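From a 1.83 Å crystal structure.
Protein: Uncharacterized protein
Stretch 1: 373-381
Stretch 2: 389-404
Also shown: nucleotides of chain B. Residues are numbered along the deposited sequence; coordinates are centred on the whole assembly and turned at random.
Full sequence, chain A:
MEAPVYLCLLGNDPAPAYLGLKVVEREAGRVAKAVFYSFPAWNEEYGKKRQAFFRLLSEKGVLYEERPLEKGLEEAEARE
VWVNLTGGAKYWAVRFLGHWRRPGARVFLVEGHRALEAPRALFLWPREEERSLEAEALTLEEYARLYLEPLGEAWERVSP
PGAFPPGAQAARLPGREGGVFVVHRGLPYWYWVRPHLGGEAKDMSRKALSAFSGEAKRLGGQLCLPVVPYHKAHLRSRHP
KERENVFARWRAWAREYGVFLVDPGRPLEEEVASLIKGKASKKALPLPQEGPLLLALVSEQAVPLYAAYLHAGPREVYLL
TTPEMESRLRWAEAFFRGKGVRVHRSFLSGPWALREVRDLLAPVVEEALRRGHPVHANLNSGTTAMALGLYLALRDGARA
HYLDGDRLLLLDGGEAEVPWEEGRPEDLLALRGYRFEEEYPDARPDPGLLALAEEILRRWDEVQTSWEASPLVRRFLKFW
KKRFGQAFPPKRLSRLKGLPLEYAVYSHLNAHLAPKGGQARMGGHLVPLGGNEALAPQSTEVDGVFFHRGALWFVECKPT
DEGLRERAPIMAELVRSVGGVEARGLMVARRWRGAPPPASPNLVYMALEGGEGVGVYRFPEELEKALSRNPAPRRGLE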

# COMPACT_ATOMS: atom_id res chain seq x y z
N HIS A 373 -31.24 -8.99 -4.11
CA HIS A 373 -30.09 -8.20 -4.60
C HIS A 373 -28.80 -9.02 -4.46
O HIS A 373 -28.51 -9.49 -3.36
N PRO A 374 -28.05 -9.22 -5.56
CA PRO A 374 -26.72 -9.81 -5.43
C PRO A 374 -25.88 -9.01 -4.42
O PRO A 374 -25.86 -7.78 -4.49
N VAL A 375 -25.23 -9.70 -3.50
CA VAL A 375 -24.41 -9.04 -2.50
C VAL A 375 -22.96 -9.44 -2.68
O VAL A 375 -22.62 -10.59 -2.40
N HIS A 376 -22.13 -8.50 -3.11
CA HIS A 376 -20.69 -8.73 -3.28
C HIS A 376 -19.95 -8.19 -2.04
O HIS A 376 -20.28 -7.13 -1.53
N ALA A 377 -18.98 -8.94 -1.56
CA ALA A 377 -18.22 -8.51 -0.42
C ALA A 377 -16.76 -8.66 -0.75
O ALA A 377 -16.27 -9.76 -1.01
N ASN A 378 -16.05 -7.54 -0.74
CA ASN A 378 -14.64 -7.57 -0.97
C ASN A 378 -13.92 -7.71 0.38
O ASN A 378 -14.17 -6.96 1.32
N LEU A 379 -12.98 -8.65 0.46
CA LEU A 379 -12.26 -8.94 1.69
C LEU A 379 -10.79 -8.52 1.70
O LEU A 379 -10.03 -8.93 2.57
N ASN A 380 -10.40 -7.66 0.75
CA ASN A 380 -9.04 -7.18 0.66
C ASN A 380 -8.65 -6.09 1.61
O ASN A 380 -7.48 -6.00 1.95
N SER A 381 -9.61 -5.27 2.01
CA SER A 381 -9.29 -3.99 2.65
C SER A 381 -9.63 -3.98 4.14
O SER A 381 -10.34 -4.83 4.68
N GLY A 389 -14.82 -8.98 10.29
CA GLY A 389 -16.12 -8.43 10.63
C GLY A 389 -17.08 -8.42 9.48
O GLY A 389 -18.28 -8.75 9.61
N LEU A 390 -16.54 -8.07 8.32
CA LEU A 390 -17.35 -8.08 7.13
C LEU A 390 -17.73 -9.50 6.79
O LEU A 390 -18.87 -9.77 6.47
N TYR A 391 -16.78 -10.43 6.84
CA TYR A 391 -17.09 -11.82 6.54
C TYR A 391 -18.19 -12.35 7.48
O TYR A 391 -19.08 -13.07 7.04
N LEU A 392 -18.14 -11.96 8.75
CA LEU A 392 -19.09 -12.47 9.74
C LEU A 392 -20.49 -11.88 9.58
O LEU A 392 -21.47 -12.43 10.11
N ALA A 393 -20.59 -10.78 8.85
CA ALA A 393 -21.87 -10.19 8.46
C ALA A 393 -22.56 -10.97 7.36
O ALA A 393 -23.75 -10.80 7.13
N LEU A 394 -21.79 -11.77 6.62
CA LEU A 394 -22.33 -12.44 5.45
C LEU A 394 -23.26 -13.58 5.85
O LEU A 394 -23.22 -14.05 6.97
N ARG A 395 -24.12 -13.96 4.92
CA ARG A 395 -24.99 -15.12 5.07
C ARG A 395 -24.99 -15.86 3.75
O ARG A 395 -24.62 -15.29 2.71
N ASP A 396 -25.41 -17.12 3.78
CA ASP A 396 -25.50 -17.95 2.57
C ASP A 396 -26.17 -17.16 1.45
O ASP A 396 -27.20 -16.54 1.65
N GLY A 397 -25.55 -17.15 0.27
CA GLY A 397 -26.01 -16.34 -0.86
C GLY A 397 -25.10 -15.15 -1.17
O GLY A 397 -25.01 -14.73 -2.32
N ALA A 398 -24.43 -14.61 -0.16
CA ALA A 398 -23.47 -13.53 -0.38
C ALA A 398 -22.30 -14.02 -1.24
O ALA A 398 -21.95 -15.21 -1.25
N ARG A 399 -21.72 -13.10 -1.99
CA ARG A 399 -20.64 -13.43 -2.87
C ARG A 399 -19.36 -12.77 -2.38
O ARG A 399 -19.07 -11.62 -2.75
N ALA A 400 -18.59 -13.47 -1.57
CA ALA A 400 -17.30 -12.93 -1.06
C ALA A 400 -16.11 -13.23 -1.97
O ALA A 400 -16.00 -14.32 -2.56
N HIS A 401 -15.22 -12.24 -2.12
CA HIS A 401 -14.04 -12.42 -2.95
C HIS A 401 -12.85 -11.72 -2.36
O HIS A 401 -12.98 -10.87 -1.48
N TYR A 402 -11.70 -12.08 -2.87
CA TYR A 402 -10.43 -11.50 -2.49
C TYR A 402 -9.56 -11.42 -3.72
O TYR A 402 -9.20 -12.46 -4.32
N LEU A 403 -9.17 -10.21 -4.11
CA LEU A 403 -8.21 -10.05 -5.21
C LEU A 403 -6.85 -10.54 -4.82
O LEU A 403 -6.29 -10.11 -3.82
N ASP A 404 -6.32 -11.46 -5.62
CA ASP A 404 -4.99 -11.94 -5.43
C ASP A 404 -4.19 -11.56 -6.68
O ASP A 404 -4.11 -12.35 -7.64

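Asn-380 (chi1 m) makes two side-chain hydrogen bonds across the stretches. Asn-380 OD1 accepts from Leu-403 N at 2.8 Å, and Asn-380 ND2 donates to Leu-403 O at 2.9 Å, so the side-chain amide engages both the N and the O of Leu-403. Asn-380 ND2 also donates to O4' of A4 of chain B at 3.1 Å. Tyr-402 (t) lays its ring face against Asn-380 ND2, and its OH donates to OP1 of A1 of chain B at 2.6 Å.

Four backbone hydrogen bonds join the parallel strands, from Arg-399 N to Val-375 O (2.7 Å) through Leu-379 N to His-401 O (2.9 Å). His-376 (m), Asn-378 (t), Arg-399 (m) and His-401 (p) share one face of this sheet. Asn-378 ND2 lies 3.0 Å from His-401 NE2. Water 2 joins His-376 ND1, His-401 ND1 and Arg-399 O. Water 1 links Val-375 N to Gly-397 O. Arg-399 CD sits over the His-376 ring, 4.1 Å from its centroid, and Pro-374 CB covers one guanidinium face.

Ala-377 and Ala-400 occupy the other face. Ala-377 CB meets Leu-394 CD2 (Leu-394 is m, t) at 3.8 Å. Leu-379 (m, t) points toward stretch 2: its CD1 reaches Ala-400 CB at 3.9 Å, and its CD2 reaches CG of Leu-390 (t, p) at 3.9 Å.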

# COMPACT_ATOMS: atom_id res chain seq x y z
CB HIS A 373 -29.92 -6.93 -3.78
CG HIS A 373 -31.11 -6.02 -3.81
ND1 HIS A 373 -31.91 -5.88 -4.92
CD2 HIS A 373 -31.63 -5.21 -2.86
CE1 HIS A 373 -32.89 -5.03 -4.65
NE2 HIS A 373 -32.73 -4.60 -3.41
CB PRO A 374 -26.13 -9.68 -6.82
CG PRO A 374 -27.31 -9.59 -7.73
CD PRO A 374 -28.37 -8.88 -6.96
CB VAL A 375 -24.81 -9.44 -1.07
CG1 VAL A 375 -23.98 -8.66 -0.06
CG2 VAL A 375 -26.27 -9.19 -0.84
CB HIS A 376 -20.15 -8.04 -4.52
CG HIS A 376 -20.76 -8.53 -5.80
ND1 HIS A 376 -20.14 -9.47 -6.60
CD2 HIS A 376 -21.92 -8.22 -6.41
CE1 HIS A 376 -20.91 -9.71 -7.65
NE2 HIS A 376 -21.99 -8.97 -7.56
CB ALA A 377 -18.58 -9.33 0.82
CB ASN A 378 -14.18 -6.28 -1.64
CG ASN A 378 -12.69 -6.23 -1.79
OD1 ASN A 378 -11.96 -5.79 -0.87
ND2 ASN A 378 -12.21 -6.78 -2.90
CB LEU A 379 -12.41 -10.43 2.01
CG LEU A 379 -13.85 -10.90 2.25
CD1 LEU A 379 -13.94 -12.39 2.46
CD2 LEU A 379 -14.48 -10.20 3.45
CB ASN A 380 -8.73 -6.61 -0.71
CG ASN A 380 -8.54 -7.70 -1.75
OD1 ASN A 380 -9.50 -8.10 -2.37
ND2 ASN A 380 -7.33 -8.18 -1.92
CB SER A 381 -9.99 -2.85 1.92
OG SER A 381 -9.75 -2.91 0.51
CB LEU A 390 -16.61 -7.41 5.96
CG LEU A 390 -17.18 -7.61 4.55
CD1 LEU A 390 -18.64 -7.27 4.47
CD2 LEU A 390 -16.44 -6.69 3.60
CB TYR A 391 -15.83 -12.68 6.68
CG TYR A 391 -16.15 -14.15 6.70
CD1 TYR A 391 -16.55 -14.81 5.56
CD2 TYR A 391 -16.00 -14.88 7.87
CE1 TYR A 391 -16.84 -16.17 5.58
CE2 TYR A 391 -16.29 -16.24 7.90
CZ TYR A 391 -16.71 -16.88 6.75
OH TYR A 391 -16.97 -18.24 6.81
CB LEU A 392 -18.56 -12.23 11.17
CG LEU A 392 -17.37 -13.13 11.53
CD1 LEU A 392 -16.69 -12.66 12.79
CD2 LEU A 392 -17.76 -14.59 11.66
CB ALA A 393 -21.69 -8.77 8.01
CB LEU A 394 -21.22 -12.95 4.55
CG LEU A 394 -20.27 -11.82 4.11
CD1 LEU A 394 -19.26 -12.42 3.15
CD2 LEU A 394 -20.94 -10.60 3.48
CB ARG A 395 -26.43 -14.69 5.40
CG ARG A 395 -26.59 -13.83 6.64
CD ARG A 395 -26.33 -14.57 7.94
NE ARG A 395 -26.56 -13.68 9.09
CZ ARG A 395 -25.63 -12.96 9.74
NH1 ARG A 395 -24.34 -13.00 9.41
NH2 ARG A 395 -26.00 -12.19 10.76
CB ASP A 396 -26.30 -19.24 2.85
CG ASP A 396 -25.58 -20.21 3.77
OD1 ASP A 396 -24.35 -20.06 4.01
OD2 ASP A 396 -26.24 -21.15 4.26
CB ALA A 398 -22.97 -12.93 0.94
CB ARG A 399 -20.99 -12.94 -4.27
CG ARG A 399 -22.29 -13.51 -4.80
CD ARG A 399 -22.88 -12.58 -5.84
NE ARG A 399 -24.16 -13.09 -6.35
CZ ARG A 399 -24.42 -13.37 -7.62
NH1 ARG A 399 -23.51 -13.19 -8.54
NH2 ARG A 399 -25.63 -13.80 -7.98
CB ALA A 400 -17.03 -13.43 0.33
CB HIS A 401 -14.28 -11.94 -4.38
CG HIS A 401 -14.44 -10.46 -4.50
ND1 HIS A 401 -15.66 -9.86 -4.71
CD2 HIS A 401 -13.53 -9.46 -4.44
CE1 HIS A 401 -15.50 -8.54 -4.75
NE2 HIS A 401 -14.22 -8.27 -4.59
CB TYR A 402 -9.78 -12.37 -1.41
CG TYR A 402 -8.46 -11.83 -0.91
CD1 TYR A 402 -7.28 -12.14 -1.55
CD2 TYR A 402 -8.40 -11.04 0.25
CE1 TYR A 402 -6.07 -11.66 -1.09
CE2 TYR A 402 -7.19 -10.53 0.70
CZ TYR A 402 -6.02 -10.85 0.03
OH TYR A 402 -4.80 -10.36 0.44
CB LEU A 403 -8.11 -8.59 -5.67
CG LEU A 403 -7.10 -8.31 -6.79
CD1 LEU A 403 -7.62 -8.81 -8.13
CD2 LEU A 403 -6.85 -6.82 -6.91
CB ASP A 404 -5.01 -13.46 -5.21
CG ASP A 404 -3.61 -14.04 -5.08
OD1 ASP A 404 -2.70 -13.34 -4.62
OD2 ASP A 404 -3.40 -15.21 -5.50
P A B 4 -4.39 -2.95 2.59
OP1 A B 4 -2.91 -2.85 2.48
OP2 A B 4 -5.25 -1.95 1.86
O5' A B 4 -4.81 -4.44 2.19
C5' A B 4 -4.82 -4.77 0.79
C4' A B 4 -4.58 -6.26 0.66
O4' A B 4 -4.91 -6.69 -0.69
C3' A B 4 -3.13 -6.66 0.90
O3' A B 4 -2.96 -7.93 1.51
C2' A B 4 -2.60 -6.71 -0.53
O2' A B 4 -1.41 -7.45 -0.65
C1' A B 4 -3.79 -7.36 -1.22
N9 A B 4 -3.79 -7.27 -2.67
C8 A B 4 -3.97 -8.33 -3.51
N7 A B 4 -3.87 -8.00 -4.78
C5 A B 4 -3.58 -6.64 -4.77
C6 A B 4 -3.35 -5.71 -5.80
N6 A B 4 -3.34 -6.01 -7.10
N1 A B 4 -3.06 -4.43 -5.43
C2 A B 4 -3.04 -4.14 -4.12
N3 A B 4 -3.26 -4.93 -3.07
C4 A B 4 -3.53 -6.18 -3.46
P A B 1 -3.55 -8.32 2.94
OP1 A B 1 -4.69 -9.28 2.78
OP2 A B 1 -3.81 -7.08 3.77
O5' A B 1 -2.34 -9.16 3.55
C5' A B 1 -1.29 -8.53 4.29
C4' A B 1 -0.04 -9.36 4.13
O4' A B 1 0.48 -9.18 2.78
C3' A B 1 1.08 -8.96 5.10
O3' A B 1 1.08 -9.91 6.18
C2' A B 1 2.33 -9.02 4.21
O2' A B 1 2.89 -10.32 4.19
C1' A B 1 1.78 -8.65 2.84
N9 A B 1 1.70 -7.21 2.58
C8 A B 1 0.63 -6.54 2.05
N7 A B 1 0.86 -5.26 1.92
C5 A B 1 2.16 -5.08 2.37
C6 A B 1 2.98 -3.94 2.48
N6 A B 1 2.57 -2.72 2.15
N1 A B 1 4.23 -4.11 2.97
C2 A B 1 4.61 -5.35 3.32
N3 A B 1 3.92 -6.49 3.27
C4 A B 1 2.69 -6.28 2.78
O HOH W 1 -25.83 -12.46 -3.55
O HOH W 2 -18.04 -10.80 -5.36